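Chitooligosaccharide oxidase (Gibberella zeae, PDB 6Y0R) oxidises the C1 hydroxyl of chitooligosaccharides to lactones with a bicovalently bound FAD, passing the electrons to molecular oxygen to give hydrogen peroxide. Local coordinates at residues A[342-347]-A[440-444]. Residues are numbered along the deposited sequence; the frame is centred on the assembly and turned at random.
Sequences SSLAAP and TWGMY. With FAD (flavin-adenine dinucleotide), chain B.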
loop_
_atom_site.group_PDB
_atom_site.type_symbol
_atom_site.label_atom_id
_atom_site.label_comp_id
_atom_site.label_asym_id
_atom_site.label_seq_id
_atom_site.Cartn_x
_atom_site.Cartn_y
_atom_site.Cartn_z
ATOM N N SER A 342 1.662 -11.843 2.249
ATOM C CA SER A 342 2.916 -11.697 1.484
ATOM C C SER A 342 2.521 -11.157 0.113
ATOM O O SER A 342 1.347 -10.876 -0.091
ATOM C CB SER A 342 3.632 -13.028 1.358
ATOM O OG SER A 342 4.901 -12.907 0.792
ATOM N N SER A 343 3.504 -10.972 -0.735
ATOM C CA SER A 343 3.263 -10.383 -2.069
ATOM C C SER A 343 4.320 -10.882 -3.029
ATOM O O SER A 343 5.379 -11.442 -2.606
ATOM C CB SER A 343 3.206 -8.858 -2.042
ATOM O OG SER A 343 4.455 -8.277 -1.638
ATOM N N LEU A 344 4.080 -10.631 -4.313
ATOM C CA LEU A 344 5.068 -10.919 -5.362
ATOM C C LEU A 344 4.888 -9.889 -6.471
ATOM O O LEU A 344 3.807 -9.854 -7.045
ATOM C CB LEU A 344 4.827 -12.351 -5.860
ATOM C CG LEU A 344 5.663 -12.780 -7.061
ATOM C CD1 LEU A 344 7.143 -12.694 -6.738
ATOM C CD2 LEU A 344 5.237 -14.193 -7.445
ATOM N N ALA A 345 5.963 -9.172 -6.787
ATOM C CA ALA A 345 6.047 -8.350 -8.003
ATOM C C ALA A 345 6.764 -9.178 -9.066
ATOM O O ALA A 345 7.925 -9.540 -8.841
ATOM C CB ALA A 345 6.768 -7.083 -7.702
ATOM N N ALA A 346 6.058 -9.553 -10.128
ATOM C CA ALA A 346 6.574 -10.583 -11.055
ATOM C C ALA A 346 6.545 -10.061 -12.486
ATOM O O ALA A 346 5.657 -9.319 -12.885
ATOM C CB ALA A 346 5.779 -11.834 -10.932
ATOM N N PRO A 347 7.519 -10.480 -13.297
ATOM C CA PRO A 347 7.422 -10.275 -14.742
ATOM C C PRO A 347 6.325 -11.187 -15.306
ATOM O O PRO A 347 5.813 -12.071 -14.618
ATOM C CB PRO A 347 8.815 -10.693 -15.219
ATOM C CG PRO A 347 9.214 -11.752 -14.243
ATOM C CD PRO A 347 8.705 -11.254 -12.899
ATOM N N THR A 440 14.707 -10.435 -10.978
ATOM C CA THR A 440 13.632 -10.057 -11.922
ATOM C C THR A 440 12.315 -9.878 -11.158
ATOM O O THR A 440 11.329 -9.428 -11.770
ATOM C CB THR A 440 13.460 -11.099 -13.030
ATOM O OG1 THR A 440 12.965 -12.329 -12.497
ATOM C CG2 THR A 440 14.773 -11.312 -13.753
ATOM N N TRP A 441 12.333 -10.129 -9.856
ATOM C CA TRP A 441 11.085 -10.126 -9.063
ATOM C C TRP A 441 11.364 -9.604 -7.671
ATOM O O TRP A 441 12.549 -9.630 -7.246
ATOM C CB TRP A 441 10.478 -11.521 -9.006
ATOM C CG TRP A 441 11.337 -12.541 -8.313
ATOM C CD1 TRP A 441 12.340 -13.270 -8.891
ATOM C CD2 TRP A 441 11.235 -13.000 -6.953
ATOM N NE1 TRP A 441 12.855 -14.157 -7.988
ATOM C CE2 TRP A 441 12.224 -14.005 -6.783
ATOM C CE3 TRP A 441 10.405 -12.703 -5.868
ATOM C CZ2 TRP A 441 12.382 -14.714 -5.584
ATOM C CZ3 TRP A 441 10.599 -13.361 -4.678
ATOM C CH2 TRP A 441 11.551 -14.381 -4.544
ATOM N N GLY A 442 10.309 -9.211 -6.977
ATOM C CA GLY A 442 10.404 -8.771 -5.580
ATOM C C GLY A 442 9.064 -8.822 -4.887
ATOM O O GLY A 442 8.206 -9.640 -5.248
ATOM N N MET A 443 8.913 -7.944 -3.914
ATOM C CA MET A 443 7.714 -7.807 -3.076
ATOM C C MET A 443 7.373 -6.322 -2.962
ATOM O O MET A 443 8.189 -5.452 -3.304
ATOM C CB MET A 443 7.965 -8.416 -1.704
ATOM C CG MET A 443 8.155 -9.860 -1.761
ATOM S SD MET A 443 8.385 -10.420 -0.007
ATOM C CE MET A 443 8.115 -12.178 -0.263
ATOM N N TYR A 444 6.118 -6.044 -2.592
ATOM C CA TYR A 444 5.508 -4.683 -2.473
ATOM C C TYR A 444 5.535 -4.254 -0.985
ATOM O O TYR A 444 4.814 -4.900 -0.182
ATOM C CB TYR A 444 4.105 -4.728 -3.103
ATOM C CG TYR A 444 3.223 -3.489 -3.034
ATOM C CD1 TYR A 444 3.735 -2.220 -3.234
ATOM C CD2 TYR A 444 1.854 -3.578 -2.827
ATOM C CE1 TYR A 444 2.933 -1.087 -3.185
ATOM C CE2 TYR A 444 1.033 -2.459 -2.779
ATOM C CZ TYR A 444 1.575 -1.197 -2.957
ATOM O OH TYR A 444 0.811 -0.057 -2.896
HETATM P PA FAD B . 0.830 2.945 8.888
HETATM O O1A FAD B . 0.883 1.652 9.596
HETATM O O2A FAD B . 0.437 4.170 9.610
HETATM O O5B FAD B . 2.222 3.245 8.175
HETATM C C5B FAD B . 2.768 2.382 7.177
HETATM C C4B FAD B . 4.258 2.642 7.047
HETATM O O4B FAD B . 4.472 3.999 6.582
HETATM C C3B FAD B . 5.107 2.547 8.331
HETATM O O3B FAD B . 6.466 2.210 8.020
HETATM C C2B FAD B . 5.048 3.972 8.863
HETATM O O2B FAD B . 6.078 4.301 9.799
HETATM C C1B FAD B . 5.143 4.755 7.583
HETATM N N9A FAD B . 4.545 6.080 7.634
HETATM C C8A FAD B . 3.209 6.359 7.757
HETATM N N7A FAD B . 2.963 7.663 7.779
HETATM C C5A FAD B . 4.216 8.255 7.672
HETATM C C6A FAD B . 4.628 9.601 7.646
HETATM N N6A FAD B . 3.748 10.605 7.689
HETATM N N1A FAD B . 5.961 9.871 7.565
HETATM C C2A FAD B . 6.803 8.819 7.544
HETATM N N3A FAD B . 6.528 7.511 7.538
HETATM C C4A FAD B . 5.203 7.286 7.609
HETATM N N1 FAD B . -2.562 -0.996 -0.546
HETATM C C2 FAD B . -2.694 -0.704 -1.848
HETATM O O2 FAD B . -1.681 -0.324 -2.541
HETATM N N3 FAD B . -3.927 -0.777 -2.433
HETATM C C4 FAD B . -5.076 -1.152 -1.755
HETATM O O4 FAD B . -6.171 -1.185 -2.342
HETATM C C4X FAD B . -4.965 -1.454 -0.377
HETATM N N5 FAD B . -6.061 -1.762 0.320
HETATM C C5X FAD B . -5.934 -1.916 1.683
HETATM C C6 FAD B . -7.094 -2.169 2.462
HETATM C C7 FAD B . -7.004 -2.352 3.832
HETATM C C7M FAD B . -8.242 -2.651 4.655
HETATM C C8 FAD B . -5.713 -2.221 4.492
HETATM C C8M FAD B . -5.545 -2.285 5.997
HETATM C C9 FAD B . -4.569 -2.013 3.694
HETATM C C9A FAD B . -4.660 -1.865 2.303
HETATM N N10 FAD B . -3.513 -1.612 1.530
HETATM C C10 FAD B . -3.629 -1.361 0.158
HETATM C "C1'" FAD B . -2.173 -1.578 2.122
HETATM C "C2'" FAD B . -1.775 -0.153 2.513
HETATM O "O2'" FAD B . -1.403 0.603 1.359
HETATM C "C3'" FAD B . -0.616 -0.244 3.473
HETATM O "O3'" FAD B . -1.100 -0.991 4.612
HETATM C "C4'" FAD B . -0.141 1.157 3.863
HETATM O "O4'" FAD B . 1.251 1.160 4.226
HETATM C "C5'" FAD B . -0.976 1.662 5.004
HETATM O "O5'" FAD B . -0.697 3.049 5.275
HETATM P P FAD B . -1.113 3.610 6.697
HETATM O O1P FAD B . -0.751 5.047 6.756
HETATM O O2P FAD B . -2.503 3.235 7.057
HETATM O O3P FAD B . -0.185 2.695 7.661
#
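Ala345 and Gly442 face each other as an antiparallel hydrogen-bonded pair, a single beta bridge by which segment 440-444, in the loop before helix 454-462, lies along 338-346, an edge strand of the seven-stranded antiparallel sheet in the substrate domain of this VAO-type flavoprotein fold. Gly442 N reaches Ala345 O at 3.0 Å in the carbonyl plane, on a lone pair. The return bond, from Ala345 N to Gly442 O at 2.8 Å, instead meets its carbonyl from above, 50° out of plane. Glycine suits this place because it readily takes up the nearly fully stretched backbone found here.

Beyond the single bridge, Ser343 OG accepts the next backbone N-H, that of Tyr444. Its chi1 of 64° sets OG between the backbone N and carbonyl carbon, where it receives Tyr444 N at 2.9 Å in a nearly straight bond (170°). Met443, extended beyond CG, runs past Ser343 O, with CG 3.3 Å from that oxygen, which is buried without a hydrogen-bond partner in the model. Its methyl CE touches Ser342 OG, whose hydrogen bond goes to Asp449. One residue before Gly442, Trp441 is crossed by Leu344 at about a right angle, the CD1 methyl coming obliquely to the indole at CE3, 3.4 Å away. Pro347 rests CD on Thr440 O.

Tyr444 carries the contact into the flavin pocket. With CG anti to the backbone N, its ring leads away from the strand, and its hydroxyl, also bonded to Asn446 and Gly167, donates from OH to FAD O2 at 2.5 Å, the oxygen lying in the ring plane.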